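Local coordinates for protein histone deacetylase complex subunit SAP18 (PDB 4A6Q) that acts as a Sin3-associated transcriptional corepressor that enhances SIN3-HDAC1-mediated repression and is an auxiliary component of the splicing-dependent exon junction complex, at residues I58-W61 with K67-T70; L72-Y77 with T85-A90. All blocks are in the same frame, centred on the assembly; numbering follows the deposited sequence. Where two conformers were deposited one is given.

Contact 1 (I58-W61 with K67-T70); sequences IYTW and KELT
In I58, CG1 lies opposite the backbone carbonyl carbon (chi1 -69°) and the chain runs on extended to CD1, which carries this methyl from strand 56-60 toward the helix and up to L69. L69 sets its own CG opposite its carbonyl carbon (chi1 -61°), and its CD2 branch does the touching: I58 CD1 stands 4.3 Å from L69 CD2. The other branch of I58 helps flank the same methyl, with I58 CG2 4.5 Å from L69 CD2. Two residues further along the strand, T60 points to the same side and borders this methyl more loosely, T60 OG1 lying 4.5 Å and T60 CG2 4.6 Å from L69 CD2. The apolar contact itself is thus made by I58, with T60 at the limit of van der Waals distance beside it. No hydrogen bond crosses between 58-61 and 67-70.

Beside this apolar part, E68 reaches out from the helix with an extended chain. Its carboxylate draws level with T60, but T60 OG1 and E68 OE2 remain 4.4 Å apart, too far for a hydrogen bond. OE2 forms a salt bridge with R22 instead, and R22 also packs on W61, whose NE1 bonds to the carbonyl O of T25. Deeper in, L69 also rests on L30 of strand 28-35 and on F89 of strand 86-94. An edge strand followed by a helix that packs back over the sheet, its leucine set into the core, is characteristic of the ubiquitin-like beta-grasp fold, to which the strand order of this sheet conforms.

Contact 2 (L72-Y77 with T85-A90); sequences LVKEVY and THFNFA
V73 meets F87 at the rim of the phenyl ring: V73 CG1, which stands opposite its backbone N (chi1 174°), lies near the ring plane, 4.2 Å from F87 CE2. The two side chains run past one another in opposite directions, and CG1 is the valine methyl that reaches the ring. The next residue, K74, contributes the aliphatic part of its side chain. Extended beyond CG, it passes slantwise by the far end of the ring, bringing K74 CE to 3.7 Å from F87 CZ and 3.8 Å from F87 CE1. Nearer the backbone, K74 CG is 4.2 Å from F87 CZ. Hydrocarbon from two successive helix residues therefore borders one end of the phenylalanine. Further on, V73 O accepts from both V76 N (3.1 Å) and Y77 N (3.0 Å).

F87 projects from strand 86-94 toward helix 66-76, where it also touches T70. Its strand is held between 132-138 and 101-110 in the sheet; T109 of the latter touches the phenyl group, and S111 just beyond contacts both F87 and K74.

Both contacts press helix 66-76 against the same five-stranded sheet, contact 1 through its first half and contact 2 further along it, through V73 and K74. They reach different strands: 56-60 at one edge of the sheet, and 86-94 on the far side of 28-35 and 132-138. Each has a buried apolar centre, aliphatic in contact 1 and aromatic in contact 2, and each has a partly exposed charged residue beside it. The glutamate of contact 1 is engaged by its carboxylate, whereas the lysine of contact 2 packs through its methylenes. Their segments also pack on each other, T70 CG2 lying 3.4 Å from F89 CZ and I58 CG2 3.6 Å from L72 CD1.

Contact 1 (I58-W61 with K67-T70)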
loop_
_atom_site.group_PDB
_atom_site.type_symbol
_atom_site.label_atom_id
_atom_site.label_comp_id
_atom_site.label_asym_id
_atom_site.label_seq_id
_atom_site.Cartn_x
_atom_site.Cartn_y
_atom_site.Cartn_z
ATOM N N ILE A 58 -2.125 -2.679 -11.768
ATOM C CA ILE A 58 -1.464 -3.973 -11.572
ATOM C C ILE A 58 -2.516 -5.010 -11.187
ATOM O O ILE A 58 -3.432 -4.697 -10.455
ATOM C CB ILE A 58 -0.434 -3.871 -10.412
ATOM C CG1 ILE A 58 0.742 -2.984 -10.852
ATOM C CG2 ILE A 58 0.057 -5.239 -9.935
ATOM C CD1 ILE A 58 1.734 -2.698 -9.709
ATOM N N TYR A 59 -2.418 -6.215 -11.757
ATOM C CA TYR A 59 -3.229 -7.326 -11.280
ATOM C C TYR A 59 -2.419 -8.041 -10.217
ATOM O O TYR A 59 -1.281 -8.479 -10.478
ATOM C CB TYR A 59 -3.483 -8.321 -12.414
ATOM C CG TYR A 59 -4.479 -7.889 -13.444
ATOM C CD1 TYR A 59 -5.712 -7.416 -13.071
ATOM C CD2 TYR A 59 -4.163 -7.937 -14.794
ATOM C CE1 TYR A 59 -6.651 -7.016 -14.038
ATOM C CE2 TYR A 59 -5.068 -7.546 -15.750
ATOM C CZ TYR A 59 -6.300 -7.088 -15.363
ATOM O OH TYR A 59 -7.202 -6.694 -16.323
ATOM N N THR A 60 -2.996 -8.233 -9.037
ATOM C CA THR A 60 -2.277 -8.849 -7.942
ATOM C C THR A 60 -3.278 -9.478 -6.990
ATOM O O THR A 60 -4.450 -9.638 -7.338
ATOM C CB THR A 60 -1.328 -7.825 -7.250
ATOM O OG1 THR A 60 -0.415 -8.504 -6.361
ATOM C CG2 THR A 60 -2.115 -6.742 -6.478
ATOM N N TRP A 61 -2.816 -9.832 -5.798
ATOM C CA TRP A 61 -3.630 -10.516 -4.798
ATOM C C TRP A 61 -3.435 -9.870 -3.415
ATOM O O TRP A 61 -2.565 -9.024 -3.248
ATOM C CB TRP A 61 -3.277 -12.001 -4.734
ATOM C CG TRP A 61 -3.631 -12.759 -5.986
ATOM C CD1 TRP A 61 -4.798 -13.470 -6.240
ATOM C CD2 TRP A 61 -2.825 -12.879 -7.157
ATOM N NE1 TRP A 61 -4.738 -14.011 -7.508
ATOM C CE2 TRP A 61 -3.542 -13.666 -8.086
ATOM C CE3 TRP A 61 -1.548 -12.406 -7.511
ATOM C CZ2 TRP A 61 -3.029 -13.990 -9.345
ATOM C CZ3 TRP A 61 -1.054 -12.717 -8.746
ATOM C CH2 TRP A 61 -1.788 -13.497 -9.659
ATOM N N LYS A 67 7.798 -5.497 -1.536
ATOM C CA LYS A 67 8.886 -5.807 -2.473
ATOM C C LYS A 67 8.390 -6.283 -3.830
ATOM O O LYS A 67 8.908 -5.921 -4.885
ATOM C CB LYS A 67 9.820 -6.884 -1.897
ATOM C CG LYS A 67 11.076 -6.396 -1.209
ATOM C CD LYS A 67 11.893 -5.349 -1.978
ATOM C CE LYS A 67 13.173 -5.040 -1.205
ATOM N NZ LYS A 67 14.119 -4.108 -1.899
ATOM N N GLU A 68 7.318 -7.081 -3.814
ATOM C CA GLU A 68 6.733 -7.543 -5.056
ATOM C C GLU A 68 6.248 -6.356 -5.869
ATOM O O GLU A 68 6.388 -6.300 -7.097
ATOM C CB GLU A 68 5.555 -8.485 -4.740
ATOM C CG GLU A 68 4.871 -9.063 -5.939
ATOM C CD GLU A 68 3.802 -10.100 -5.584
ATOM O OE1 GLU A 68 3.500 -10.278 -4.380
ATOM O OE2 GLU A 68 3.340 -10.779 -6.536
ATOM N N LEU A 69 5.609 -5.404 -5.183
ATOM C CA LEU A 69 5.089 -4.248 -5.881
ATOM C C LEU A 69 6.168 -3.304 -6.370
ATOM O O LEU A 69 6.053 -2.748 -7.450
ATOM C CB LEU A 69 4.064 -3.519 -5.002
ATOM C CG LEU A 69 2.863 -4.427 -4.658
ATOM C CD1 LEU A 69 1.986 -3.741 -3.620
ATOM C CD2 LEU A 69 2.031 -4.746 -5.933
ATOM N N THR A 70 7.233 -3.123 -5.600
ATOM C CA THR A 70 8.268 -2.219 -6.098
ATOM C C THR A 70 8.982 -2.795 -7.318
ATOM O O THR A 70 9.419 -2.052 -8.178
ATOM C CB THR A 70 9.330 -1.857 -5.062
ATOM O OG1 THR A 70 10.105 -3.006 -4.770
ATOM C CG2 THR A 70 8.708 -1.294 -3.796
#

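Contact 2 (L72-Y77 with T85-A90)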
loop_
_atom_site.group_PDB
_atom_site.type_symbol
_atom_site.label_atom_id
_atom_site.label_comp_id
_atom_site.label_asym_id
_atom_site.label_seq_id
_atom_site.Cartn_x
_atom_site.Cartn_y
_atom_site.Cartn_z
ATOM N N LEU A 72 7.545 -4.249 -9.783
ATOM C CA LEU A 72 6.749 -3.816 -10.931
ATOM C C LEU A 72 6.934 -2.330 -11.244
ATOM O O LEU A 72 6.951 -1.922 -12.407
ATOM C CB LEU A 72 5.268 -4.141 -10.707
ATOM C CG LEU A 72 5.020 -5.653 -10.597
ATOM C CD1 LEU A 72 3.624 -5.951 -10.073
ATOM C CD2 LEU A 72 5.219 -6.323 -11.924
ATOM N N VAL A 73 7.030 -1.506 -10.201
ATOM C CA VAL A 73 7.261 -0.087 -10.399
ATOM C C VAL A 73 8.602 0.123 -11.110
ATOM O O VAL A 73 8.716 0.950 -12.023
ATOM C CB VAL A 73 7.202 0.654 -9.048
ATOM C CG1 VAL A 73 7.600 2.150 -9.187
ATOM C CG2 VAL A 73 5.808 0.548 -8.461
ATOM N N LYS A 74 9.607 -0.659 -10.734
ATOM C CA LYS A 74 10.927 -0.522 -11.369
ATOM C C LYS A 74 10.952 -0.849 -12.869
ATOM O O LYS A 74 11.788 -0.309 -13.606
ATOM C CB LYS A 74 11.949 -1.368 -10.634
ATOM C CG LYS A 74 12.322 -0.830 -9.295
ATOM C CD LYS A 74 12.922 -1.933 -8.463
ATOM C CE LYS A 74 13.135 -1.483 -7.071
ATOM N NZ LYS A 74 13.687 -2.605 -6.259
ATOM N N GLU A 75 10.058 -1.727 -13.308
ATOM C CA GLU A 75 9.882 -2.045 -14.725
ATOM C C GLU A 75 9.550 -0.799 -15.540
ATOM O O GLU A 75 9.987 -0.681 -16.686
ATOM C CB GLU A 75 8.771 -3.106 -14.944
ATOM C CG GLU A 75 9.096 -4.514 -14.414
ATOM C CD GLU A 75 7.963 -5.562 -14.565
ATOM O OE1 GLU A 75 6.843 -5.271 -15.068
ATOM O OE2 GLU A 75 8.200 -6.715 -14.144
ATOM N N VAL A 76 8.735 0.108 -14.988
ATOM C CA VAL A 76 8.318 1.263 -15.776
ATOM C C VAL A 76 9.118 2.518 -15.483
ATOM O O VAL A 76 9.127 3.429 -16.293
ATOM C CB VAL A 76 6.818 1.605 -15.632
ATOM C CG1 VAL A 76 5.978 0.674 -16.507
ATOM C CG2 VAL A 76 6.402 1.537 -14.199
ATOM N N TYR A 77 9.756 2.589 -14.311
ATOM C CA TYR A 77 10.558 3.745 -13.941
ATOM C C TYR A 77 11.953 3.243 -13.567
ATOM O O TYR A 77 12.269 3.110 -12.391
ATOM C CB TYR A 77 9.871 4.432 -12.752
ATOM C CG TYR A 77 10.361 5.810 -12.355
ATOM C CD1 TYR A 77 10.273 6.892 -13.223
ATOM C CD2 TYR A 77 10.855 6.039 -11.076
ATOM C CE1 TYR A 77 10.701 8.154 -12.832
ATOM C CE2 TYR A 77 11.274 7.285 -10.683
ATOM C CZ TYR A 77 11.204 8.340 -11.561
ATOM O OH TYR A 77 11.629 9.583 -11.149
ATOM N N THR A 85 17.453 3.691 -3.629
ATOM C CA THR A 85 16.210 4.407 -3.905
ATOM C C THR A 85 15.164 3.980 -2.888
ATOM O O THR A 85 15.023 2.804 -2.608
ATOM C CB THR A 85 15.725 4.097 -5.339
ATOM O OG1 THR A 85 16.710 4.582 -6.266
ATOM C CG2 THR A 85 14.417 4.824 -5.610
ATOM N N HIS A 86 14.426 4.954 -2.342
ATOM C CA HIS A 86 13.498 4.701 -1.250
ATOM C C HIS A 86 12.060 4.778 -1.742
ATOM O O HIS A 86 11.685 5.683 -2.478
ATOM C CB HIS A 86 13.737 5.772 -0.180
ATOM C CG HIS A 86 12.994 5.563 1.099
ATOM N ND1 HIS A 86 11.748 6.103 1.346
ATOM C CD2 HIS A 86 13.373 4.961 2.255
ATOM C CE1 HIS A 86 11.368 5.788 2.575
ATOM N NE2 HIS A 86 12.343 5.112 3.152
ATOM N N PHE A 87 11.287 3.760 -1.384
ATOM C CA PHE A 87 9.868 3.714 -1.741
ATOM C C PHE A 87 9.001 3.771 -0.505
ATOM O O PHE A 87 9.032 2.853 0.316
ATOM C CB PHE A 87 9.593 2.396 -2.463
ATOM C CG PHE A 87 10.369 2.217 -3.737
ATOM C CD1 PHE A 87 11.699 1.763 -3.702
ATOM C CD2 PHE A 87 9.775 2.475 -4.971
ATOM C CE1 PHE A 87 12.409 1.571 -4.894
ATOM C CE2 PHE A 87 10.477 2.286 -6.151
ATOM C CZ PHE A 87 11.806 1.845 -6.113
ATOM N N ASN A 88 8.237 4.851 -0.339
ATOM C CA ASN A 88 7.399 5.007 0.833
ATOM C C ASN A 88 5.952 4.762 0.459
ATOM O O ASN A 88 5.399 5.470 -0.367
ATOM C CB ASN A 88 7.536 6.438 1.363
ATOM C CG ASN A 88 6.963 6.609 2.752
ATOM O OD1 ASN A 88 5.747 6.602 2.959
ATOM N ND2 ASN A 88 7.845 6.829 3.712
ATOM N N PHE A 89 5.358 3.725 1.038
ATOM C CA PHE A 89 3.986 3.320 0.655
ATOM C C PHE A 89 2.928 3.858 1.617
ATOM O O PHE A 89 3.112 3.809 2.854
ATOM C CB PHE A 89 3.855 1.793 0.711
ATOM C CG PHE A 89 4.523 1.048 -0.408
ATOM C CD1 PHE A 89 5.902 0.887 -0.437
ATOM C CD2 PHE A 89 3.748 0.459 -1.416
ATOM C CE1 PHE A 89 6.518 0.142 -1.462
ATOM C CE2 PHE A 89 4.372 -0.290 -2.437
ATOM C CZ PHE A 89 5.739 -0.427 -2.451
ATOM N N ALA A 90 1.788 4.257 1.058
ATOM C CA ALA A 90 0.640 4.665 1.846
ATOM C C ALA A 90 -0.624 4.146 1.179
ATOM O O ALA A 90 -0.653 4.028 -0.041
ATOM C CB ALA A 90 0.567 6.177 1.949
#